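Local coordinates for outer membrane protein (Bartonella henselae, PDB 2FI9), which is of unknown function, named an outer membrane protein but belonging to the uncharacterised DUF498/DUF598 family, at residues I18-Y21 against F26-A29; S36-C39 against I44-I47; E64-I69 against W92-S97; L80-L83 against L87-L90. All blocks are in the same frame, centred on the assembly; numbering follows the deposited sequence.

Contact 1 (I18-Y21 against F26-A29); sequences IDAY and FRFA
Ile18 reaches both phenylalanines of 26-29 because its two branches part at CB: CG2 lies anti to the backbone N and turns to Phe26, while CG1, beside that N (chi1 -57°), carries CD1 over to Phe28. Ile18 CG2 comes 3.8 Å from Phe26 CD1, crossing that side chain obliquely, and Ile18 CD1 sits 3.8 Å from Phe28 CB, the two side chains running alongside each other in the same direction. Phe26 is also met by Tyr21, whose CB stands 3.6 Å from Phe26 CE1; with chi1 at 62° the tyrosine ring then swings off away from the partner strand. On the other face of the hairpin, Ala20 CB rests against the CG and CD methylenes of Arg27.

The strands are antiparallel and carry a classic beta bulge, in which Asp19 and Ala20 together face Arg27. Arg27 O takes a bent bond from Asp19 N (2.7 Å, 134° at the hydrogen) and a weak one from Ala20 N (3.3 Å). In return Arg27 N donates almost straight to Ala20 O at 3.1 Å, from well above the carbonyl plane. Just past the end of strand 25-28, a water accepts from Ala29 N and donates to Asp19 OD2, linking the two segments. Val107 of helix 103-115 and Ile37 of strand 36-40 cover the buried side.

The hairpin is thus two-faced: Ile18, Phe26 and Phe28 bury hydrocarbon toward the rest of the fold, and one carbonyl shared by two N-H groups absorbs the extra residue of the bulge on strand 18-22.

Contact 2 (S36-C39 against I44-I47); sequences SIIC and IYGI
Ile37 and Ile44 lie side by side on one face of this antiparallel hairpin, pointing the same way, with Ile37 CD1 3.9 Å from Ile44 CG2. The same CG2 faces Cys39, whose SG stands 4.2 Å off, so a single methyl of Ile44 touches two side chains of the neighbouring strand. The other face carries Ile38, Tyr45 and Ile47. There Ile38 crosses Tyr45 at a slant and sets its CG2 3.9 Å from Tyr45 CB, close to the root of the ring. Ile47 CG1 occupies the position between its own N and carbonyl carbon (chi1 41°), which folds that branch back over the backbone of Ser36 and Ile37.

Ile38 and Tyr45 form a hydrogen-bonded pair with both bonds made: Ile38 N to Tyr45 O and Tyr45 N to Ile38 O are both 2.9 Å, each donor nearly in line with the C=O it meets. Ile47 N gives a further, very straight bond to Ser36 O (3.0 Å, 172° at the hydrogen), this time from above the carbonyl plane. Beyond it a water accepts from Ser36 N and donates to Ile47 O. Tyr45 OH bonds to Ser42 OG in the connecting turn, and its ring has a cation-pi partner in Arg61; Ser36 OG goes to Ala126 N.

Strand 43-47 forms one edge of the five-stranded mixed sheet, and strand 36-40 joins it to 120-124. Two reciprocal bonds fix the register at Ile38 and Tyr45, and isoleucines pack on both faces of a mostly buried ladder, while at its Ser36-Ile47 end water replaces the second direct bond.

Contact 3 (E64-I69 against W92-S97); sequences EESDQI and WEKRIS
The backbones of 64-69 and 92-97 pass without a hydrogen bond between them, CA atoms coming within 6.2 Å at Ser66 and Lys94 and 6.6 Å at Ile69 and Ile96. Each segment leads from the end of a helix toward a strand. Helix 85-93 stops in a Schellman motif, with Arg95 at positive phi as its C-prime residue, Ile96 N bonded to Leu91 O and Arg95 N to Trp92 O. In the other segment, a short 3-10 turn at 66-68 follows helix 60-64 and leads to strand 71-75.

The Schellman turn brings Lys94 and Ile96 round to face Ser66. Ile96 points toward 64-69 and places CD1 3.6 Å from Ser66 CB; farther along, its CG1 comes 3.7 Å from Ile69 O, and its CG2 meets Ile69 CG2 at 4.1 Å as the two isoleucines cross at a slant. Lys94 covers the outer side with its methylenes: CB already lies against Ser66 CB, and the bend at chi2 (-72°) brings CD back to the serine as well. Val62 of helix 60-64 packs on both isoleucines, and Pro41 on Ile69, making the inner part apolar. Past the contact, Ser97 opens the edge strand 97-101 through backbone bonds to Glu70 and Leu72. Ser66 OG, lying between its own N and carbonyl carbon, makes a weak hydrogen bond back to Leu63 O and touches Lys94 through carbon, 3.4 Å from CD.

Contact 4 (L80-L83 against L87-L90); sequences LLRL and LRVL
Leu83 and Leu87 make the apolar part of the contact, their side chains crossing at about a right angle with Leu83 CD1 3.8 Å from Leu87 CD2. Leu83 also packs along Arg88, the two side chains sliding past each other in opposite directions, so that Leu83 CD2 comes 3.7 Å from Arg88 CG.

The one hydrogen bond across the segments uses the far end of that arginine. Bent at chi3 (-50°), the Arg88 chain turns its guanidinium back over the loop, and NH1 donates to Leu83 O at 2.6 Å; the bond is bent at the hydrogen (131°), although NH1 lies close to the line of the carbonyl. In the fold this joins the irregular loop after strand 71-75 to the first turns of helix 85-93, with Ser98 and Thr100 of the edge strand 97-101 lying against Leu83 from the sheet.

Like charges also meet here. Arg82 NH2 stands 3.1 Å from Arg88 NH1, two donors with no bond between them, and the guanidinium planes are only 21° apart. Such closeness would probably be unfavourable electrostatically, and the carbonyl of Leu83 may offset part of it by accepting from NH1.

In the fold
From the N terminus, contact 1 closes the short hairpin of strands 18-22 and 25-28, and contact 2 closes the next one, 36-40 with 43-47, only after the first is complete. The two hairpins belong to different sheets but pack together, Phe28 and Ile18 of contact 1 meeting Ile44, Ile37 and Cys39 of contact 2. Contact 3 then spans a longer excursion, from the end of helix 60-64 through strand 71-75 to the end of helix 85-93. Contact 4 falls within that excursion, closing the short turn from the loop after strand 71-75 into the start of helix 85-93, its centre about 14 Å from that of contact 3. Both lie across the chain's centre from contact 1.

Contact 1 (I18-Y21 against F26-A29)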
loop_
_atom_site.group_PDB
_atom_site.type_symbol
_atom_site.label_atom_id
_atom_site.label_comp_id
_atom_site.label_asym_id
_atom_site.label_seq_id
_atom_site.Cartn_x
_atom_site.Cartn_y
_atom_site.Cartn_z
ATOM N N ILE A 18 -3.374 -7.502 6.934
ATOM C CA ILE A 18 -1.997 -7.958 6.797
ATOM C C ILE A 18 -1.561 -8.430 8.184
ATOM O O ILE A 18 -1.426 -7.618 9.112
ATOM C CB ILE A 18 -1.067 -6.832 6.253
ATOM C CG1 ILE A 18 -1.559 -6.287 4.908
ATOM C CG2 ILE A 18 0.393 -7.303 6.157
ATOM C CD1 ILE A 18 -1.945 -7.319 3.872
ATOM N N ASP A 19 -1.357 -9.741 8.310
ATOM C CA ASP A 19 -1.096 -10.377 9.605
ATOM C C ASP A 19 0.348 -10.260 10.102
ATOM O O ASP A 19 0.604 -10.461 11.287
ATOM C CB ASP A 19 -1.541 -11.844 9.576
ATOM C CG ASP A 19 -3.013 -11.984 9.247
ATOM O OD1 ASP A 19 -3.805 -11.138 9.710
ATOM O OD2 ASP A 19 -3.383 -12.919 8.517
ATOM N N ALA A 20 1.279 -9.947 9.200
ATOM C CA ALA A 20 2.689 -9.817 9.559
ATOM C C ALA A 20 3.455 -9.077 8.479
ATOM O O ALA A 20 3.037 -9.051 7.317
ATOM C CB ALA A 20 3.316 -11.176 9.808
ATOM N N TYR A 21 4.557 -8.448 8.887
ATOM C CA TYR A 21 5.522 -7.853 7.970
ATOM C C TYR A 21 6.902 -8.174 8.544
ATOM O O TYR A 21 7.016 -8.715 9.657
ATOM C CB TYR A 21 5.302 -6.337 7.834
ATOM C CG TYR A 21 5.474 -5.565 9.128
ATOM C CD1 TYR A 21 6.679 -4.945 9.431
ATOM C CD2 TYR A 21 4.432 -5.470 10.056
ATOM C CE1 TYR A 21 6.855 -4.242 10.632
ATOM C CE2 TYR A 21 4.598 -4.769 11.255
ATOM C CZ TYR A 21 5.801 -4.166 11.532
ATOM O OH TYR A 21 5.976 -3.464 12.702
ATOM N N PHE A 26 5.401 -10.264 3.578
ATOM C CA PHE A 26 4.147 -10.074 4.284
ATOM C C PHE A 26 3.434 -11.394 4.430
ATOM O O PHE A 26 3.619 -12.318 3.615
ATOM C CB PHE A 26 3.255 -9.071 3.533
ATOM C CG PHE A 26 3.861 -7.704 3.423
ATOM C CD1 PHE A 26 3.806 -6.806 4.494
ATOM C CD2 PHE A 26 4.520 -7.322 2.256
ATOM C CE1 PHE A 26 4.389 -5.528 4.399
ATOM C CE2 PHE A 26 5.103 -6.075 2.150
ATOM C CZ PHE A 26 5.050 -5.164 3.232
ATOM N N ARG A 27 2.616 -11.475 5.471
ATOM C CA ARG A 27 1.709 -12.610 5.644
ATOM C C ARG A 27 0.278 -12.097 5.665
ATOM O O ARG A 27 -0.030 -11.125 6.353
ATOM C CB ARG A 27 2.007 -13.381 6.929
ATOM C CG ARG A 27 3.446 -13.849 7.066
ATOM C CD ARG A 27 3.614 -14.631 8.349
ATOM N NE ARG A 27 3.006 -15.948 8.195
ATOM C CZ ARG A 27 2.363 -16.619 9.142
ATOM N NH1 ARG A 27 1.867 -17.808 8.855
ATOM N NH2 ARG A 27 2.207 -16.116 10.363
ATOM N N PHE A 28 -0.587 -12.742 4.892
ATOM C CA PHE A 28 -1.991 -12.354 4.815
ATOM C C PHE A 28 -2.816 -13.521 4.299
ATOM O O PHE A 28 -2.342 -14.292 3.453
ATOM C CB PHE A 28 -2.173 -11.153 3.878
ATOM C CG PHE A 28 -1.523 -11.328 2.531
ATOM C CD1 PHE A 28 -2.249 -11.844 1.455
ATOM C CD2 PHE A 28 -0.190 -10.967 2.335
ATOM C CE1 PHE A 28 -1.660 -12.002 0.198
ATOM C CE2 PHE A 28 0.411 -11.131 1.082
ATOM C CZ PHE A 28 -0.337 -11.655 0.011
ATOM N N ALA A 29 -4.041 -13.651 4.811
ATOM C CA ALA A 29 -4.990 -14.616 4.256
ATOM C C ALA A 29 -4.395 -16.030 4.246
ATOM O O ALA A 29 -4.567 -16.791 3.275
ATOM C CB ALA A 29 -5.386 -14.178 2.836
HETATM O O HOH W 1 -5.503 -11.823 6.653
#

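Contact 2 (S36-C39 against I44-I47)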
loop_
_atom_site.group_PDB
_atom_site.type_symbol
_atom_site.label_atom_id
_atom_site.label_comp_id
_atom_site.label_asym_id
_atom_site.label_seq_id
_atom_site.Cartn_x
_atom_site.Cartn_y
_atom_site.Cartn_z
ATOM N N SER A 36 7.378 -6.546 -2.013
ATOM C CA SER A 36 6.481 -5.446 -1.717
ATOM C C SER A 36 5.095 -5.729 -2.300
ATOM O O SER A 36 4.960 -6.489 -3.272
ATOM C CB SER A 36 7.045 -4.156 -2.296
ATOM O OG SER A 36 8.308 -3.851 -1.699
ATOM N N ILE A 37 4.067 -5.132 -1.706
ATOM C CA ILE A 37 2.693 -5.399 -2.143
ATOM C C ILE A 37 1.877 -4.124 -2.242
ATOM O O ILE A 37 2.163 -3.115 -1.579
ATOM C CB ILE A 37 1.948 -6.423 -1.223
ATOM C CG1 ILE A 37 1.915 -5.949 0.238
ATOM C CG2 ILE A 37 2.582 -7.791 -1.344
ATOM C CD1 ILE A 37 0.947 -6.744 1.119
ATOM N N ILE A 38 0.875 -4.175 -3.097
ATOM C CA ILE A 38 -0.150 -3.159 -3.132
ATOM C C ILE A 38 -1.504 -3.845 -2.813
ATOM O O ILE A 38 -1.765 -4.941 -3.283
ATOM C CB ILE A 38 -0.137 -2.426 -4.486
ATOM C CG1 ILE A 38 -0.796 -1.061 -4.361
ATOM C CG2 ILE A 38 -0.769 -3.255 -5.604
ATOM C CD1 ILE A 38 -0.432 -0.150 -5.508
ATOM N N CYS A 39 -2.314 -3.209 -1.976
ATOM C CA CYS A 39 -3.557 -3.774 -1.494
ATOM C C CYS A 39 -4.648 -2.824 -1.903
ATOM O O CYS A 39 -4.721 -1.702 -1.406
ATOM C CB CYS A 39 -3.537 -3.878 0.034
ATOM S SG CYS A 39 -2.117 -4.753 0.705
ATOM N N ILE A 44 -4.714 -8.113 -3.633
ATOM C CA ILE A 44 -3.357 -7.864 -3.176
ATOM C C ILE A 44 -2.431 -8.355 -4.275
ATOM O O ILE A 44 -2.489 -9.535 -4.646
ATOM C CB ILE A 44 -3.069 -8.635 -1.864
ATOM C CG1 ILE A 44 -4.101 -8.243 -0.797
ATOM C CG2 ILE A 44 -1.632 -8.354 -1.365
ATOM C CD1 ILE A 44 -4.003 -9.004 0.519
ATOM N N TYR A 45 -1.578 -7.467 -4.786
ATOM C CA TYR A 45 -0.681 -7.778 -5.898
ATOM C C TYR A 45 0.767 -7.545 -5.481
ATOM O O TYR A 45 1.057 -6.598 -4.747
ATOM C CB TYR A 45 -0.957 -6.844 -7.078
ATOM C CG TYR A 45 -2.368 -6.862 -7.607
ATOM C CD1 TYR A 45 -2.688 -7.583 -8.752
ATOM C CD2 TYR A 45 -3.376 -6.136 -6.977
ATOM C CE1 TYR A 45 -3.984 -7.597 -9.256
ATOM C CE2 TYR A 45 -4.679 -6.140 -7.464
ATOM C CZ TYR A 45 -4.969 -6.866 -8.612
ATOM O OH TYR A 45 -6.254 -6.890 -9.105
ATOM N N GLY A 46 1.676 -8.390 -5.954
ATOM C CA GLY A 46 3.101 -8.092 -5.803
ATOM C C GLY A 46 3.490 -6.923 -6.688
ATOM O O GLY A 46 2.991 -6.782 -7.811
ATOM N N ILE A 47 4.359 -6.058 -6.172
ATOM C CA ILE A 47 4.984 -5.041 -6.998
ATOM C C ILE A 47 6.487 -5.040 -6.744
ATOM O O ILE A 47 6.957 -5.209 -5.611
ATOM C CB ILE A 47 4.399 -3.630 -6.788
ATOM C CG1 ILE A 47 4.133 -3.368 -5.319
ATOM C CG2 ILE A 47 3.112 -3.454 -7.608
ATOM C CD1 ILE A 47 4.280 -1.948 -4.943
HETATM O O HOH W 2 9.092 -6.525 -4.343
#

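Contact 3 (E64-I69 against W92-S97)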
loop_
_atom_site.group_PDB
_atom_site.type_symbol
_atom_site.label_atom_id
_atom_site.label_comp_id
_atom_site.label_asym_id
_atom_site.label_seq_id
_atom_site.Cartn_x
_atom_site.Cartn_y
_atom_site.Cartn_z
ATOM N N GLU A 64 -5.765 3.642 -11.273
ATOM C CA GLU A 64 -6.740 3.004 -12.154
ATOM C C GLU A 64 -8.030 2.600 -11.427
ATOM O O GLU A 64 -9.097 2.517 -12.039
ATOM C CB GLU A 64 -6.100 1.787 -12.835
ATOM C CG GLU A 64 -4.998 2.158 -13.860
ATOM C CD GLU A 64 -4.081 0.975 -14.216
ATOM O OE1 GLU A 64 -4.465 -0.183 -13.940
ATOM O OE2 GLU A 64 -2.990 1.194 -14.793
ATOM N N GLU A 65 -7.926 2.344 -10.124
ATOM C CA GLU A 65 -9.074 1.938 -9.316
ATOM C C GLU A 65 -9.527 3.067 -8.388
ATOM O O GLU A 65 -10.177 2.819 -7.366
ATOM C CB GLU A 65 -8.720 0.699 -8.494
ATOM C CG GLU A 65 -8.424 -0.511 -9.332
ATOM C CD GLU A 65 -8.401 -1.810 -8.528
ATOM O OE1 GLU A 65 -8.971 -1.880 -7.404
ATOM O OE2 GLU A 65 -7.799 -2.769 -9.040
ATOM N N SER A 66 -9.228 4.303 -8.771
ATOM C CA SER A 66 -9.422 5.457 -7.881
ATOM C C SER A 66 -10.897 5.703 -7.552
ATOM O O SER A 66 -11.214 6.274 -6.517
ATOM C CB SER A 66 -8.786 6.709 -8.472
ATOM O OG SER A 66 -9.399 7.066 -9.701
ATOM N N ASP A 67 -11.801 5.236 -8.410
ATOM C CA ASP A 67 -13.226 5.354 -8.117
ATOM C C ASP A 67 -13.613 4.616 -6.831
ATOM O O ASP A 67 -14.620 4.951 -6.217
ATOM C CB ASP A 67 -14.090 4.880 -9.295
ATOM C CG ASP A 67 -14.427 6.010 -10.287
ATOM O OD1 ASP A 67 -14.270 7.206 -9.950
ATOM O OD2 ASP A 67 -14.889 5.695 -11.413
ATOM N N GLN A 68 -12.808 3.635 -6.414
ATOM C CA GLN A 68 -13.116 2.816 -5.226
ATOM C C GLN A 68 -12.129 3.022 -4.077
ATOM O O GLN A 68 -12.153 2.285 -3.099
ATOM C CB GLN A 68 -13.171 1.323 -5.584
ATOM C CG GLN A 68 -14.463 0.861 -6.272
ATOM C CD GLN A 68 -14.357 0.842 -7.795
ATOM O OE1 GLN A 68 -15.358 0.619 -8.494
ATOM N NE2 GLN A 68 -13.148 1.058 -8.320
ATOM N N ILE A 69 -11.258 4.014 -4.211
ATOM C CA ILE A 69 -10.226 4.305 -3.209
ATOM C C ILE A 69 -10.339 5.759 -2.786
ATOM O O ILE A 69 -10.211 6.654 -3.624
ATOM C CB ILE A 69 -8.796 4.020 -3.769
ATOM C CG1 ILE A 69 -8.675 2.532 -4.153
ATOM C CG2 ILE A 69 -7.717 4.414 -2.759
ATOM C CD1 ILE A 69 -7.478 2.210 -5.026
ATOM N N TRP A 92 -3.555 13.518 -6.195
ATOM C CA TRP A 92 -4.451 14.658 -6.062
ATOM C C TRP A 92 -5.468 14.731 -7.199
ATOM O O TRP A 92 -6.642 14.997 -6.956
ATOM C CB TRP A 92 -3.631 15.963 -5.975
ATOM C CG TRP A 92 -4.458 17.205 -5.815
ATOM C CD1 TRP A 92 -4.764 17.839 -4.646
ATOM C CD2 TRP A 92 -5.075 17.970 -6.860
ATOM N NE1 TRP A 92 -5.533 18.946 -4.894
ATOM C CE2 TRP A 92 -5.742 19.049 -6.245
ATOM C CE3 TRP A 92 -5.121 17.849 -8.259
ATOM C CZ2 TRP A 92 -6.450 20.006 -6.975
ATOM C CZ3 TRP A 92 -5.838 18.793 -8.992
ATOM C CH2 TRP A 92 -6.487 19.867 -8.346
ATOM N N GLU A 93 -5.012 14.496 -8.432
ATOM C CA GLU A 93 -5.877 14.526 -9.621
ATOM C C GLU A 93 -7.005 13.504 -9.552
ATOM O O GLU A 93 -8.027 13.665 -10.194
ATOM C CB GLU A 93 -5.075 14.218 -10.880
ATOM C CG GLU A 93 -4.039 15.238 -11.263
ATOM C CD GLU A 93 -3.230 14.815 -12.486
ATOM O OE1 GLU A 93 -3.382 13.668 -12.968
ATOM O OE2 GLU A 93 -2.434 15.637 -12.972
ATOM N N LYS A 94 -6.792 12.436 -8.788
ATOM C CA LYS A 94 -7.782 11.360 -8.677
ATOM C C LYS A 94 -8.528 11.447 -7.350
ATOM O O LYS A 94 -9.266 10.529 -6.991
ATOM C CB LYS A 94 -7.094 10.003 -8.804
ATOM C CG LYS A 94 -6.461 9.725 -10.161
ATOM C CD LYS A 94 -7.503 9.465 -11.215
ATOM C CE LYS A 94 -6.869 9.140 -12.535
ATOM N NZ LYS A 94 -7.915 9.131 -13.579
ATOM N N ARG A 95 -8.322 12.555 -6.631
ATOM C CA ARG A 95 -8.958 12.822 -5.340
ATOM C C ARG A 95 -8.718 11.694 -4.336
ATOM O O ARG A 95 -9.623 11.323 -3.584
ATOM C CB ARG A 95 -10.473 13.054 -5.490
ATOM C CG ARG A 95 -10.897 14.003 -6.618
ATOM C CD ARG A 95 -10.493 15.405 -6.329
ATOM N NE ARG A 95 -10.559 16.260 -7.517
ATOM C CZ ARG A 95 -9.753 17.300 -7.733
ATOM N NH1 ARG A 95 -8.806 17.604 -6.850
ATOM N NH2 ARG A 95 -9.887 18.028 -8.838
ATOM N N ILE A 96 -7.520 11.127 -4.352
ATOM C CA ILE A 96 -7.142 10.158 -3.343
ATOM C C ILE A 96 -6.324 10.860 -2.276
ATOM O O ILE A 96 -5.293 11.469 -2.575
ATOM C CB ILE A 96 -6.339 8.992 -3.941
ATOM C CG1 ILE A 96 -7.181 8.254 -5.001
ATOM C CG2 ILE A 96 -5.867 8.026 -2.837
ATOM C CD1 ILE A 96 -6.376 7.302 -5.816
ATOM N N SER A 97 -6.799 10.799 -1.040
ATOM C CA SER A 97 -6.056 11.370 0.061
ATOM C C SER A 97 -4.998 10.338 0.488
ATOM O O SER A 97 -5.294 9.141 0.614
ATOM C CB SER A 97 -6.997 11.843 1.187
ATOM O OG SER A 97 -7.183 10.873 2.198
#

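Contact 4 (L80-L83 against L87-L90)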
loop_
_atom_site.group_PDB
_atom_site.type_symbol
_atom_site.label_atom_id
_atom_site.label_comp_id
_atom_site.label_asym_id
_atom_site.label_seq_id
_atom_site.Cartn_x
_atom_site.Cartn_y
_atom_site.Cartn_z
ATOM N N LEU A 80 10.033 6.902 7.661
ATOM C CA LEU A 80 9.003 7.654 6.948
ATOM C C LEU A 80 9.696 8.560 5.911
ATOM O O LEU A 80 10.567 9.370 6.255
ATOM C CB LEU A 80 8.158 8.463 7.938
ATOM C CG LEU A 80 6.960 9.303 7.465
ATOM C CD1 LEU A 80 6.101 9.667 8.664
ATOM C CD2 LEU A 80 7.367 10.575 6.705
ATOM N N LEU A 81 9.302 8.413 4.649
ATOM C CA LEU A 81 9.875 9.191 3.544
ATOM C C LEU A 81 8.806 10.034 2.865
ATOM O O LEU A 81 7.643 9.658 2.847
ATOM C CB LEU A 81 10.501 8.252 2.512
ATOM C CG LEU A 81 11.547 7.264 3.007
ATOM C CD1 LEU A 81 12.140 6.473 1.831
ATOM C CD2 LEU A 81 12.653 7.980 3.800
ATOM N N ARG A 82 9.206 11.178 2.313
ATOM C CA ARG A 82 8.292 12.073 1.598
ATOM C C ARG A 82 7.799 11.485 0.302
ATOM O O ARG A 82 8.529 10.791 -0.395
ATOM C CB ARG A 82 8.993 13.410 1.296
ATOM C CG ARG A 82 9.364 14.200 2.539
ATOM C CD ARG A 82 8.150 14.791 3.288
ATOM N NE ARG A 82 7.048 15.190 2.402
ATOM C CZ ARG A 82 7.081 16.191 1.526
ATOM N NH1 ARG A 82 8.174 16.935 1.379
ATOM N NH2 ARG A 82 6.009 16.441 0.785
ATOM N N LEU A 83 6.548 11.774 -0.017
ATOM C CA LEU A 83 5.968 11.375 -1.281
ATOM C C LEU A 83 6.491 12.350 -2.344
ATOM O O LEU A 83 6.413 13.560 -2.155
ATOM C CB LEU A 83 4.450 11.452 -1.190
ATOM C CG LEU A 83 3.647 10.865 -2.337
ATOM C CD1 LEU A 83 3.994 9.398 -2.519
ATOM C CD2 LEU A 83 2.165 11.044 -2.034
ATOM N N LEU A 87 4.061 12.140 -7.755
ATOM C CA LEU A 87 3.044 11.249 -7.211
ATOM C C LEU A 87 1.963 12.013 -6.455
ATOM O O LEU A 87 0.801 11.629 -6.483
ATOM C CB LEU A 87 3.699 10.209 -6.291
ATOM C CG LEU A 87 4.248 8.973 -7.014
ATOM C CD1 LEU A 87 5.464 9.245 -7.872
ATOM C CD2 LEU A 87 4.549 7.867 -6.005
ATOM N N ARG A 88 2.358 13.082 -5.763
ATOM C CA ARG A 88 1.404 13.919 -5.038
ATOM C C ARG A 88 0.382 14.509 -6.006
ATOM O O ARG A 88 -0.818 14.464 -5.735
ATOM C CB ARG A 88 2.125 15.026 -4.241
ATOM C CG ARG A 88 3.032 14.475 -3.114
ATOM C CD ARG A 88 3.489 15.537 -2.140
ATOM N NE ARG A 88 4.063 16.716 -2.776
ATOM C CZ ARG A 88 5.368 16.982 -2.855
ATOM N NH1 ARG A 88 6.267 16.143 -2.331
ATOM N NH2 ARG A 88 5.787 18.100 -3.452
ATOM N N VAL A 89 0.867 15.026 -7.141
ATOM C CA VAL A 89 0.011 15.519 -8.230
ATOM C C VAL A 89 -0.953 14.452 -8.772
ATOM O O VAL A 89 -2.160 14.685 -8.830
ATOM C CB VAL A 89 0.859 16.121 -9.382
ATOM C CG1 VAL A 89 -0.014 16.569 -10.553
ATOM C CG2 VAL A 89 1.655 17.314 -8.856
ATOM N N LEU A 90 -0.424 13.307 -9.188
ATOM C CA LEU A 90 -1.261 12.223 -9.732
ATOM C C LEU A 90 -2.360 11.789 -8.755
ATOM O O LEU A 90 -3.527 11.630 -9.144
ATOM C CB LEU A 90 -0.386 11.026 -10.097
ATOM C CG LEU A 90 0.597 11.201 -11.261
ATOM C CD1 LEU A 90 1.689 10.141 -11.172
ATOM C CD2 LEU A 90 -0.113 11.139 -12.587
#